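Long-range contact in inactivation-no-after-potential D protein (PDB 5F67), which probably acts as a scaffold in Drosophila phototransduction, its third PDZ domain, the one in this structure, recognising the tail of the TRP channel: residues Val67-Asn77 against Ala96-Leu107. Numbering follows the deposited sequence.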
loop_
_atom_site.group_PDB
_atom_site.type_symbol
_atom_site.label_atom_id
_atom_site.label_comp_id
_atom_site.label_asym_id
_atom_site.label_seq_id
_atom_site.Cartn_x
_atom_site.Cartn_y
_atom_site.Cartn_z
ATOM N N VAL A 67 -3.231 5.109 5.735
ATOM C CA VAL A 67 -2.671 4.989 4.384
ATOM C C VAL A 67 -3.295 6.111 3.556
ATOM O O VAL A 67 -4.502 6.363 3.680
ATOM C CB VAL A 67 -3.031 3.630 3.761
ATOM C CG1 VAL A 67 -2.479 3.510 2.326
ATOM C CG2 VAL A 67 -2.518 2.495 4.650
ATOM N N LYS A 68 -2.490 6.800 2.742
ATOM C CA LYS A 68 -3.012 7.878 1.903
ATOM C C LYS A 68 -2.785 7.578 0.434
ATOM O O LYS A 68 -1.762 6.981 0.066
ATOM C CB LYS A 68 -2.330 9.214 2.226
ATOM C CG LYS A 68 -2.416 9.622 3.681
ATOM C CD LYS A 68 -3.851 9.635 4.176
ATOM C CE LYS A 68 -3.903 10.053 5.644
ATOM N NZ LYS A 68 -5.190 9.679 6.293
ATOM N N VAL A 69 -3.739 7.989 -0.401
ATOM C CA VAL A 69 -3.548 7.928 -1.848
ATOM C C VAL A 69 -2.314 8.750 -2.198
ATOM O O VAL A 69 -2.145 9.871 -1.703
ATOM C CB VAL A 69 -4.782 8.457 -2.615
ATOM C CG1 VAL A 69 -4.512 8.521 -4.116
ATOM C CG2 VAL A 69 -6.009 7.577 -2.328
ATOM N N GLY A 70 -1.446 8.185 -3.038
ATOM C CA GLY A 70 -0.214 8.856 -3.422
ATOM C C GLY A 70 1.002 8.381 -2.639
ATOM O O GLY A 70 2.136 8.663 -3.035
ATOM N N ASP A 71 0.784 7.678 -1.524
ATOM C CA ASP A 71 1.912 7.183 -0.720
ATOM C C ASP A 71 2.739 6.198 -1.535
ATOM O O ASP A 71 2.177 5.399 -2.294
ATOM C CB ASP A 71 1.424 6.444 0.524
ATOM C CG ASP A 71 0.977 7.370 1.633
ATOM O OD1 ASP A 71 1.139 8.606 1.499
ATOM O OD2 ASP A 71 0.472 6.844 2.657
ATOM N N MET A 72 4.061 6.234 -1.384
ATOM C CA MET A 72 4.898 5.225 -2.045
ATOM C C MET A 72 4.981 4.000 -1.149
ATOM O O MET A 72 5.204 4.126 0.051
ATOM C CB MET A 72 6.302 5.772 -2.297
ATOM C CG MET A 72 7.184 4.896 -3.188
ATOM S SD MET A 72 8.842 5.619 -3.332
ATOM C CE MET A 72 9.536 4.531 -4.593
ATOM N N LEU A 73 4.786 2.819 -1.729
ATOM C CA LEU A 73 4.831 1.562 -0.987
ATOM C C LEU A 73 6.236 0.978 -1.072
ATOM O O LEU A 73 6.704 0.610 -2.165
ATOM C CB LEU A 73 3.806 0.573 -1.572
ATOM C CG LEU A 73 3.824 -0.816 -0.937
ATOM C CD1 LEU A 73 3.409 -0.759 0.529
ATOM C CD2 LEU A 73 2.915 -1.769 -1.719
ATOM N N LEU A 74 6.913 0.909 0.075
ATOM C CA LEU A 74 8.331 0.556 0.104
ATOM C C LEU A 74 8.601 -0.878 0.576
ATOM O O LEU A 74 9.622 -1.466 0.221
ATOM C CB LEU A 74 9.096 1.556 0.974
ATOM C CG LEU A 74 8.938 3.009 0.511
ATOM C CD1 LEU A 74 9.520 3.970 1.541
ATOM C CD2 LEU A 74 9.622 3.210 -0.819
ATOM N N ALA A 75 7.694 -1.440 1.367
ATOM C CA ALA A 75 7.796 -2.853 1.750
ATOM C C ALA A 75 6.448 -3.432 2.136
ATOM O O ALA A 75 5.566 -2.711 2.605
ATOM C CB ALA A 75 8.779 -3.025 2.899
ATOM N N VAL A 76 6.303 -4.739 1.939
ATOM C CA VAL A 76 5.138 -5.485 2.416
ATOM C C VAL A 76 5.682 -6.598 3.295
ATOM O O VAL A 76 6.373 -7.493 2.794
ATOM C CB VAL A 76 4.358 -6.092 1.250
ATOM C CG1 VAL A 76 3.173 -6.929 1.776
ATOM C CG2 VAL A 76 3.863 -4.988 0.326
ATOM N N ASN A 77 5.368 -6.550 4.591
ATOM C CA ASN A 77 6.005 -7.444 5.559
ATOM C C ASN A 77 7.517 -7.378 5.378
ATOM O O ASN A 77 8.068 -6.279 5.346
ATOM C CB ASN A 77 5.452 -8.875 5.479
ATOM C CG ASN A 77 4.013 -8.969 5.970
ATOM O OD1 ASN A 77 3.595 -8.210 6.847
ATOM N ND2 ASN A 77 3.244 -9.893 5.402
ATOM N N ALA A 96 -0.535 -11.905 1.238
ATOM C CA ALA A 96 -0.374 -11.616 2.662
ATOM C C ALA A 96 -1.680 -11.830 3.412
ATOM O O ALA A 96 -2.750 -11.468 2.918
ATOM C CB ALA A 96 0.130 -10.183 2.855
ATOM N N GLU A 97 -1.597 -12.426 4.603
ATOM C CA GLU A 97 -2.786 -12.695 5.406
ATOM C C GLU A 97 -2.611 -12.059 6.768
ATOM O O GLU A 97 -1.489 -11.790 7.187
ATOM C CB GLU A 97 -2.971 -14.198 5.626
ATOM C CG GLU A 97 -3.003 -15.059 4.369
ATOM C CD GLU A 97 -2.875 -16.543 4.695
ATOM O OE1 GLU A 97 -2.389 -17.310 3.838
ATOM O OE2 GLU A 97 -3.255 -16.941 5.818
ATOM N N GLY A 98 -3.723 -11.837 7.460
ATOM C CA GLY A 98 -3.674 -11.335 8.820
ATOM C C GLY A 98 -3.254 -9.884 8.854
ATOM O O GLY A 98 -3.639 -9.096 7.979
ATOM N N VAL A 99 -2.453 -9.529 9.854
ATOM C CA VAL A 99 -1.896 -8.178 9.929
ATOM C C VAL A 99 -0.734 -8.009 8.957
ATOM O O VAL A 99 0.294 -8.682 9.067
ATOM C CB VAL A 99 -1.430 -7.846 11.343
ATOM C CG1 VAL A 99 -0.852 -6.425 11.401
ATOM C CG2 VAL A 99 -2.606 -7.957 12.302
ATOM N N VAL A 100 -0.904 -7.079 8.020
ATOM C CA VAL A 100 0.073 -6.865 6.965
ATOM C C VAL A 100 0.834 -5.592 7.282
ATOM O O VAL A 100 0.236 -4.530 7.479
ATOM C CB VAL A 100 -0.606 -6.750 5.585
ATOM C CG1 VAL A 100 0.450 -6.613 4.472
ATOM C CG2 VAL A 100 -1.500 -7.964 5.327
ATOM N N THR A 101 2.154 -5.719 7.373
ATOM C CA THR A 101 3.021 -4.599 7.688
ATOM C C THR A 101 3.361 -3.917 6.373
ATOM O O THR A 101 3.824 -4.568 5.431
ATOM C CB THR A 101 4.332 -5.085 8.308
ATOM O OG1 THR A 101 4.056 -5.866 9.476
ATOM C CG2 THR A 101 5.230 -3.892 8.682
ATOM N N MET A 102 3.126 -2.614 6.287
ATOM C CA MET A 102 3.535 -1.892 5.093
ATOM C C MET A 102 4.397 -0.702 5.488
ATOM O O MET A 102 4.119 -0.032 6.481
ATOM C CB MET A 102 2.311 -1.411 4.317
ATOM C CG MET A 102 1.476 -2.559 3.743
ATOM S SD MET A 102 0.146 -1.960 2.684
ATOM C CE MET A 102 -1.025 -1.348 3.896
ATOM N N ILE A 103 5.445 -0.452 4.712
ATOM C CA ILE A 103 6.236 0.744 4.923
ATOM C C ILE A 103 5.824 1.694 3.826
ATOM O O ILE A 103 5.877 1.353 2.636
ATOM C CB ILE A 103 7.745 0.475 4.820
ATOM C CG1 ILE A 103 8.182 -0.452 5.963
ATOM C CG2 ILE A 103 8.513 1.784 4.919
ATOM C CD1 ILE A 103 9.653 -0.822 5.921
ATOM N N LEU A 104 5.397 2.883 4.233
ATOM C CA LEU A 104 4.829 3.856 3.309
ATOM C C LEU A 104 5.541 5.188 3.429
ATOM O O LEU A 104 5.988 5.563 4.505
ATOM C CB LEU A 104 3.348 4.065 3.631
ATOM C CG LEU A 104 2.407 2.880 3.405
ATOM C CD1 LEU A 104 1.047 3.152 4.054
ATOM C CD2 LEU A 104 2.251 2.577 1.913
ATOM N N LEU A 105 5.612 5.924 2.326
ATOM C CA LEU A 105 6.210 7.257 2.346
ATOM C C LEU A 105 5.226 8.258 1.756
ATOM O O LEU A 105 4.842 8.154 0.583
ATOM C CB LEU A 105 7.513 7.277 1.538
ATOM C CG LEU A 105 8.179 8.650 1.379
ATOM C CD1 LEU A 105 8.705 9.179 2.716
ATOM C CD2 LEU A 105 9.306 8.570 0.373
ATOM N N THR A 106 4.792 9.213 2.570
ATOM C CA THR A 106 3.907 10.265 2.075
ATOM C C THR A 106 4.787 11.385 1.558
ATOM O O THR A 106 5.686 11.851 2.267
ATOM C CB THR A 106 2.974 10.804 3.189
ATOM O OG1 THR A 106 2.097 9.760 3.624
ATOM C CG2 THR A 106 2.124 11.958 2.672
ATOM N N LEU A 107 4.552 11.801 0.320
ATOM C CA LEU A 107 5.403 12.804 -0.313
ATOM C C LEU A 107 4.745 14.182 -0.252
ATOM O O LEU A 107 3.541 14.323 -0.498
ATOM C CB LEU A 107 5.728 12.381 -1.751
ATOM C CG LEU A 107 6.592 11.113 -1.760
ATOM C CD1 LEU A 107 6.339 10.245 -2.975
ATOM C CD2 LEU A 107 8.043 11.476 -1.688
HETATM O O HOH W 1 2.366 11.166 -1.397
HETATM O O HOH W 2 0.754 -10.713 6.937
#
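Met-72 pairs with Leu-105 and Val-76 with Met-102 in strands that run antiparallel at 155°, interrupted by a classic beta bulge where Leu-74 and Ala-75 both face Ile-103. Within the bulge Leu-74 N donates to Ile-103 O (2.8 Å) and Ile-103 N to Ala-75 O (3.1 Å). On the face of Leu-73, Met-102 and Leu-104, apolar side chains meet: Leu-104 CD1 lies across Val-67, 3.7 Å from Val-67 CG2, while Leu-104 CD2 meets Leu-73 CD1. On the other face Ile-103 CD1 covers Ala-75 CB (3.8 Å), beneath helix 17-20. Asn-77 holds Thr-101 twice: Asn-77 N donates to Thr-101 O (2.6 Å), and CG anti to the carbonyl carbon (chi1 -69°) brings Asn-77 OD1 to Thr-101 N (2.9 Å, nearly straight at 171°). At the far end Asp-71 OD1 accepts from Thr-106 OG1 (2.6 Å), above the carboxylate plane, while OD2 takes Lys-68 N (3.0 Å) and forms a salt bridge with Arg-25. With an alanine in place of Asp-71, Thr-106 OG1 and Lys-68 N lose this acceptor and Arg-25 its carboxylate mate, which is likely to loosen the type II turn Lys-68 to Asp-71. This bulged antiparallel pair supplies the two middle strands of the antiparallel sheet in a PDZ domain.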